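Local coordinates for amidohydrolase 3 domain-containing protein (Pyrococcus horikoshii, PDB 3IGH) that probably hydrolyses carbon-nitrogen bonds other than peptide bonds, as a metal-dependent amidohydrolase whose natural substrate is not established, at residues F64-L70 with S204-M208; H196-V202 with P405-W409. All coordinates share one frame; numbering follows the deposited sequence.

Contact 1: residues F64-L70 with S204-M208; sequences FDSHLHL and SVSFM. With SO4 (sulfate ion), chain B.
F64 and D65 pair in parallel with S204 and V205, on neighbouring strands of the TIM-barrel wall of this amidohydrolase; a beta bulge then shifts the register so that L68 pairs with F207. Backbone bonds alternate across the seam, from D65 N to S204 O at its start to M208 N to L68 O (3.0 Å) at its end. F64 swings its ring across the neighbouring strand because CG lies anti to the backbone N (chi1 -168°). From CB, which is 4.2 Å from S204 O, the chain passes to CG and CD1, both under S204 CB, with CD1 at 3.4 Å; CE1 and CZ meet the same methylene, and CE2 approaches V205 C. S204 CB thus sits over one ring face, offset toward the rim, in a CH-pi contact, while its OG bonds to N230. With an alanine here, S204 CB would probably lose the aromatic face it rests on, leaving a gap against S204 and the V205 backbone. L70 CB, by contrast, lies over the centre of the F207 ring, 3.6 Å from its centroid. H67 and H69 form the HxH pair characteristic of amidohydrolase metal sites, but here both imidazoles point NE2 to sulfate O1, the H69 bond being weak; H67 ND1 bonds to E338. M208 CG rests over the centre of one face of the H67 ring, 3.5 Å from its centroid.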
loop_
_atom_site.group_PDB
_atom_site.type_symbol
_atom_site.label_atom_id
_atom_site.label_comp_id
_atom_site.label_asym_id
_atom_site.label_seq_id
_atom_site.Cartn_x
_atom_site.Cartn_y
_atom_site.Cartn_z
ATOM N N PHE A 64 5.708 -13.251 -17.017
ATOM C CA PHE A 64 5.042 -13.070 -15.728
ATOM C C PHE A 64 4.912 -14.479 -15.142
ATOM O O PHE A 64 4.146 -15.295 -15.645
ATOM C CB PHE A 64 3.670 -12.421 -15.972
ATOM C CG PHE A 64 2.963 -11.914 -14.724
ATOM C CD1 PHE A 64 2.307 -10.688 -14.764
ATOM C CD2 PHE A 64 2.928 -12.653 -13.531
ATOM C CE1 PHE A 64 1.642 -10.181 -13.634
ATOM C CE2 PHE A 64 2.269 -12.162 -12.404
ATOM C CZ PHE A 64 1.623 -10.912 -12.463
ATOM N N ASP A 65 5.686 -14.784 -14.106
ATOM C CA ASP A 65 5.598 -16.093 -13.480
ATOM C C ASP A 65 4.495 -16.034 -12.436
ATOM O O ASP A 65 4.654 -15.409 -11.404
ATOM C CB ASP A 65 6.931 -16.472 -12.822
ATOM C CG ASP A 65 6.985 -17.939 -12.381
ATOM O OD1 ASP A 65 6.036 -18.442 -11.743
ATOM O OD2 ASP A 65 8.018 -18.593 -12.626
ATOM N N SER A 66 3.388 -16.718 -12.690
ATOM C CA SER A 66 2.204 -16.554 -11.837
ATOM C C SER A 66 2.217 -17.355 -10.530
ATOM O O SER A 66 1.230 -17.332 -9.787
ATOM C CB SER A 66 0.926 -16.837 -12.641
ATOM O OG SER A 66 0.895 -18.178 -13.085
ATOM N N HIS A 67 3.326 -18.027 -10.219
ATOM C CA HIS A 67 3.411 -18.831 -8.982
ATOM C C HIS A 67 4.846 -19.234 -8.694
ATOM O O HIS A 67 5.353 -20.189 -9.277
ATOM C CB HIS A 67 2.515 -20.082 -9.099
ATOM C CG HIS A 67 2.459 -20.937 -7.868
ATOM N ND1 HIS A 67 1.268 -21.287 -7.273
ATOM C CD2 HIS A 67 3.430 -21.545 -7.148
ATOM C CE1 HIS A 67 1.508 -22.067 -6.234
ATOM N NE2 HIS A 67 2.813 -22.232 -6.129
ATOM N N LEU A 68 5.496 -18.521 -7.779
ATOM C CA LEU A 68 6.801 -18.945 -7.296
ATOM C C LEU A 68 7.036 -18.507 -5.853
ATOM O O LEU A 68 6.220 -17.791 -5.266
ATOM C CB LEU A 68 7.934 -18.474 -8.235
ATOM C CG LEU A 68 8.029 -17.024 -8.712
ATOM C CD1 LEU A 68 8.235 -16.025 -7.558
ATOM C CD2 LEU A 68 9.173 -16.923 -9.695
ATOM N N HIS A 69 8.169 -18.926 -5.305
ATOM C CA HIS A 69 8.548 -18.613 -3.943
ATOM C C HIS A 69 9.839 -17.823 -4.000
ATOM O O HIS A 69 10.922 -18.394 -4.115
ATOM C CB HIS A 69 8.763 -19.898 -3.150
ATOM C CG HIS A 69 7.591 -20.828 -3.173
ATOM N ND1 HIS A 69 6.573 -20.764 -2.246
ATOM C CD2 HIS A 69 7.284 -21.852 -4.002
ATOM C CE1 HIS A 69 5.681 -21.704 -2.511
ATOM N NE2 HIS A 69 6.086 -22.375 -3.575
ATOM N N LEU A 70 9.709 -16.503 -3.924
ATOM C CA LEU A 70 10.814 -15.574 -4.088
ATOM C C LEU A 70 11.872 -15.782 -3.007
ATOM O O LEU A 70 13.064 -15.809 -3.301
ATOM C CB LEU A 70 10.254 -14.146 -4.053
ATOM C CG LEU A 70 10.655 -13.023 -5.001
ATOM C CD1 LEU A 70 10.834 -13.481 -6.435
ATOM C CD2 LEU A 70 9.609 -11.913 -4.949
ATOM N N SER A 204 7.529 -9.756 -13.617
ATOM C CA SER A 204 6.391 -9.754 -12.683
ATOM C C SER A 204 6.201 -11.165 -12.148
ATOM O O SER A 204 6.422 -12.141 -12.876
ATOM C CB SER A 204 5.103 -9.314 -13.370
ATOM O OG SER A 204 5.191 -8.043 -13.973
ATOM N N VAL A 205 5.808 -11.283 -10.878
ATOM C CA VAL A 205 5.568 -12.588 -10.261
ATOM C C VAL A 205 4.367 -12.535 -9.322
ATOM O O VAL A 205 4.033 -11.462 -8.812
ATOM C CB VAL A 205 6.822 -13.126 -9.448
ATOM C CG1 VAL A 205 8.087 -13.265 -10.335
ATOM C CG2 VAL A 205 7.140 -12.257 -8.222
ATOM N N SER A 206 3.714 -13.680 -9.120
ATOM C CA SER A 206 2.937 -13.895 -7.902
ATOM C C SER A 206 3.786 -14.706 -6.939
ATOM O O SER A 206 4.193 -15.838 -7.238
ATOM C CB SER A 206 1.625 -14.634 -8.151
ATOM O OG SER A 206 0.797 -13.933 -9.055
ATOM N N PHE A 207 4.053 -14.103 -5.791
ATOM C CA PHE A 207 4.876 -14.698 -4.742
ATOM C C PHE A 207 3.896 -15.368 -3.785
ATOM O O PHE A 207 3.126 -14.700 -3.108
ATOM C CB PHE A 207 5.721 -13.585 -4.089
ATOM C CG PHE A 207 6.581 -14.007 -2.906
ATOM C CD1 PHE A 207 6.733 -15.342 -2.512
ATOM C CD2 PHE A 207 7.286 -13.024 -2.203
ATOM C CE1 PHE A 207 7.521 -15.680 -1.391
ATOM C CE2 PHE A 207 8.085 -13.349 -1.103
ATOM C CZ PHE A 207 8.203 -14.677 -0.695
ATOM N N MET A 208 3.926 -16.699 -3.762
ATOM C CA MET A 208 2.985 -17.511 -2.976
ATOM C C MET A 208 3.503 -17.874 -1.594
ATOM O O MET A 208 4.681 -18.159 -1.439
ATOM C CB MET A 208 2.665 -18.793 -3.739
ATOM C CG MET A 208 2.437 -18.546 -5.235
ATOM S SD MET A 208 1.028 -17.450 -5.523
ATOM C CE MET A 208 -0.168 -18.534 -4.783
HETATM S S SO4 B . 2.816 -25.048 -3.789
HETATM O O1 SO4 B . 3.439 -23.752 -3.610
HETATM O O2 SO4 B . 3.505 -25.761 -4.854
HETATM O O3 SO4 B . 2.958 -25.820 -2.562
HETATM O O4 SO4 B . 1.408 -24.863 -4.157
HETATM O O HOH W 1 7.349 -19.039 -0.045
#

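Contact 2: residues H196-V202 with P405-W409; sequences HLLDLGV and PADPW. With SO4 (sulfate ion), chain J.
Sulfate oxygen O4 receives two N-H groups, one from each side of the contact: A406 N at 2.9 Å and nearly straight (168°), and H196 NE2 at 3.0 Å, with O4 at the edge of the imidazole, near its plane. The ion, probably from the crystallisation liquor, therefore bridges the end of helix 183-199 and the loop leading into helix 408-417. Beneath it the joint is apolar. A406 CB lies at the H196 ring edge and against L197 CD2, and L200 CD1 meets the same methyl at 3.9 Å. The two branches of L200 divide the work: CD1 lies along the backbone from A406 to D407, whereas CD2 rests beside the D407 carboxylate, the two side chains crossing at about a right angle. L200 CB touches P408 CD, and P408 CG comes to 3.5 Å from L200 O and packs on V202 CG2. D407 has CG anti to its own backbone N (chi1 -176°), which brings OD2 within 3.2 Å of W409 N, met from above the carboxylate plane. L197 O accepts from L200 N and V202 N, which arrive on opposite faces of its plane. G201, at positive phi, turns the chain out of the helix. The contact thus sets a Schellman motif, closing one helix, against the Asp N-cap that starts another.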
loop_
_atom_site.group_PDB
_atom_site.type_symbol
_atom_site.label_atom_id
_atom_site.label_comp_id
_atom_site.label_asym_id
_atom_site.label_seq_id
_atom_site.Cartn_x
_atom_site.Cartn_y
_atom_site.Cartn_z
ATOM N N HIS A 196 17.997 -12.539 -10.328
ATOM C CA HIS A 196 17.997 -13.775 -11.108
ATOM C C HIS A 196 16.833 -13.799 -12.095
ATOM O O HIS A 196 17.017 -14.106 -13.284
ATOM C CB HIS A 196 17.929 -14.970 -10.148
ATOM C CG HIS A 196 17.973 -16.308 -10.822
ATOM N ND1 HIS A 196 19.145 -16.879 -11.271
ATOM C CD2 HIS A 196 16.992 -17.204 -11.089
ATOM C CE1 HIS A 196 18.883 -18.060 -11.801
ATOM N NE2 HIS A 196 17.584 -18.284 -11.702
ATOM N N LEU A 197 15.638 -13.444 -11.617
ATOM C CA LEU A 197 14.444 -13.421 -12.465
ATOM C C LEU A 197 14.513 -12.337 -13.526
ATOM O O LEU A 197 14.176 -12.580 -14.685
ATOM C CB LEU A 197 13.167 -13.253 -11.616
ATOM C CG LEU A 197 12.888 -14.487 -10.754
ATOM C CD1 LEU A 197 11.937 -14.146 -9.620
ATOM C CD2 LEU A 197 12.356 -15.659 -11.592
ATOM N N LEU A 198 14.969 -11.151 -13.128
ATOM C CA LEU A 198 15.093 -10.017 -14.044
ATOM C C LEU A 198 16.061 -10.348 -15.188
ATOM O O LEU A 198 15.778 -10.052 -16.353
ATOM C CB LEU A 198 15.552 -8.770 -13.280
ATOM C CG LEU A 198 15.347 -7.368 -13.855
ATOM C CD1 LEU A 198 13.891 -7.104 -14.181
ATOM C CD2 LEU A 198 15.856 -6.336 -12.860
ATOM N N ASP A 199 17.168 -11.013 -14.858
ATOM C CA ASP A 199 18.136 -11.461 -15.874
ATOM C C ASP A 199 17.552 -12.481 -16.845
ATOM O O ASP A 199 18.034 -12.616 -17.969
ATOM C CB ASP A 199 19.407 -12.024 -15.226
ATOM C CG ASP A 199 20.303 -10.936 -14.640
ATOM O OD1 ASP A 199 20.058 -9.737 -14.905
ATOM O OD2 ASP A 199 21.253 -11.284 -13.906
ATOM N N LEU A 200 16.512 -13.190 -16.404
ATOM C CA LEU A 200 15.822 -14.168 -17.227
ATOM C C LEU A 200 14.662 -13.580 -18.036
ATOM O O LEU A 200 14.018 -14.290 -18.811
ATOM C CB LEU A 200 15.327 -15.323 -16.348
ATOM C CG LEU A 200 16.411 -16.321 -15.936
ATOM C CD1 LEU A 200 15.928 -17.212 -14.793
ATOM C CD2 LEU A 200 16.840 -17.149 -17.150
ATOM N N GLY A 201 14.387 -12.294 -17.856
ATOM C CA GLY A 201 13.262 -11.654 -18.545
ATOM C C GLY A 201 11.912 -11.800 -17.835
ATOM O O GLY A 201 10.869 -11.505 -18.414
ATOM N N VAL A 202 11.933 -12.250 -16.581
ATOM C CA VAL A 202 10.703 -12.368 -15.776
ATOM C C VAL A 202 10.577 -11.090 -14.945
ATOM O O VAL A 202 11.353 -10.873 -14.008
ATOM C CB VAL A 202 10.748 -13.606 -14.841
ATOM C CG1 VAL A 202 9.449 -13.733 -14.006
ATOM C CG2 VAL A 202 10.960 -14.868 -15.643
ATOM N N PRO A 405 13.352 -25.145 -12.465
ATOM C CA PRO A 405 14.168 -24.015 -12.914
ATOM C C PRO A 405 13.321 -22.790 -13.272
ATOM O O PRO A 405 12.209 -22.931 -13.775
ATOM C CB PRO A 405 14.881 -24.559 -14.162
ATOM C CG PRO A 405 14.152 -25.802 -14.529
ATOM C CD PRO A 405 13.651 -26.360 -13.247
ATOM N N ALA A 406 13.845 -21.604 -12.993
ATOM C CA ALA A 406 13.094 -20.362 -13.227
ATOM C C ALA A 406 13.094 -19.916 -14.687
ATOM O O ALA A 406 12.249 -19.119 -15.075
ATOM C CB ALA A 406 13.618 -19.241 -12.327
ATOM N N ASP A 407 14.030 -20.434 -15.489
ATOM C CA ASP A 407 14.194 -20.014 -16.896
ATOM C C ASP A 407 12.901 -20.218 -17.672
ATOM O O ASP A 407 12.458 -21.356 -17.841
ATOM C CB ASP A 407 15.334 -20.808 -17.554
ATOM C CG ASP A 407 15.641 -20.359 -18.982
ATOM O OD1 ASP A 407 16.577 -20.940 -19.557
ATOM O OD2 ASP A 407 14.981 -19.451 -19.537
ATOM N N PRO A 408 12.268 -19.108 -18.109
ATOM C CA PRO A 408 10.956 -19.224 -18.724
ATOM C C PRO A 408 10.964 -20.004 -20.032
ATOM O O PRO A 408 9.969 -20.643 -20.358
ATOM C CB PRO A 408 10.525 -17.763 -18.939
ATOM C CG PRO A 408 11.761 -16.971 -18.866
ATOM C CD PRO A 408 12.698 -17.702 -17.978
ATOM N N TRP A 409 12.082 -19.982 -20.754
ATOM C CA TRP A 409 12.163 -20.688 -22.019
ATOM C C TRP A 409 12.113 -22.201 -21.856
ATOM O O TRP A 409 11.575 -22.893 -22.720
ATOM C CB TRP A 409 13.389 -20.234 -22.826
ATOM C CG TRP A 409 13.235 -18.820 -23.289
ATOM C CD1 TRP A 409 13.940 -17.740 -22.859
ATOM C CD2 TRP A 409 12.273 -18.323 -24.236
ATOM N NE1 TRP A 409 13.502 -16.606 -23.497
ATOM C CE2 TRP A 409 12.477 -16.932 -24.341
ATOM C CE3 TRP A 409 11.263 -18.918 -25.005
ATOM C CZ2 TRP A 409 11.714 -16.121 -25.188
ATOM C CZ3 TRP A 409 10.510 -18.117 -25.852
ATOM C CH2 TRP A 409 10.740 -16.729 -25.933
HETATM S S SO4 J . 17.344 -22.020 -11.149
HETATM O O1 SO4 J . 18.686 -21.460 -11.054
HETATM O O2 SO4 J . 17.395 -23.247 -11.936
HETATM O O3 SO4 J . 16.837 -22.324 -9.814
HETATM O O4 SO4 J . 16.471 -21.056 -11.804
#

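In the fold
Helix 183-199 leads through a short turn into strand 202-210, so contact 2 lies on the helix side of the barrel wall whose strand pairing is contact 1; their centres are 11 Å apart. L197 is the main joint between them: its CD1 packs 3.4 Å from L70 CD1, and its CD2 lies 3.9 Å from L68 CD2. A second joint brings V202 CG1 to 3.9 Å from D65 CB. The sulfate of contact 1 is also bonded by K262, H314 and H339, and so occupies a pocket that probably corresponds to the family's active site. The sulfate of contact 2 is a separate ion, bound between the last turn of helix 183-199 and the loop before helix 408-417.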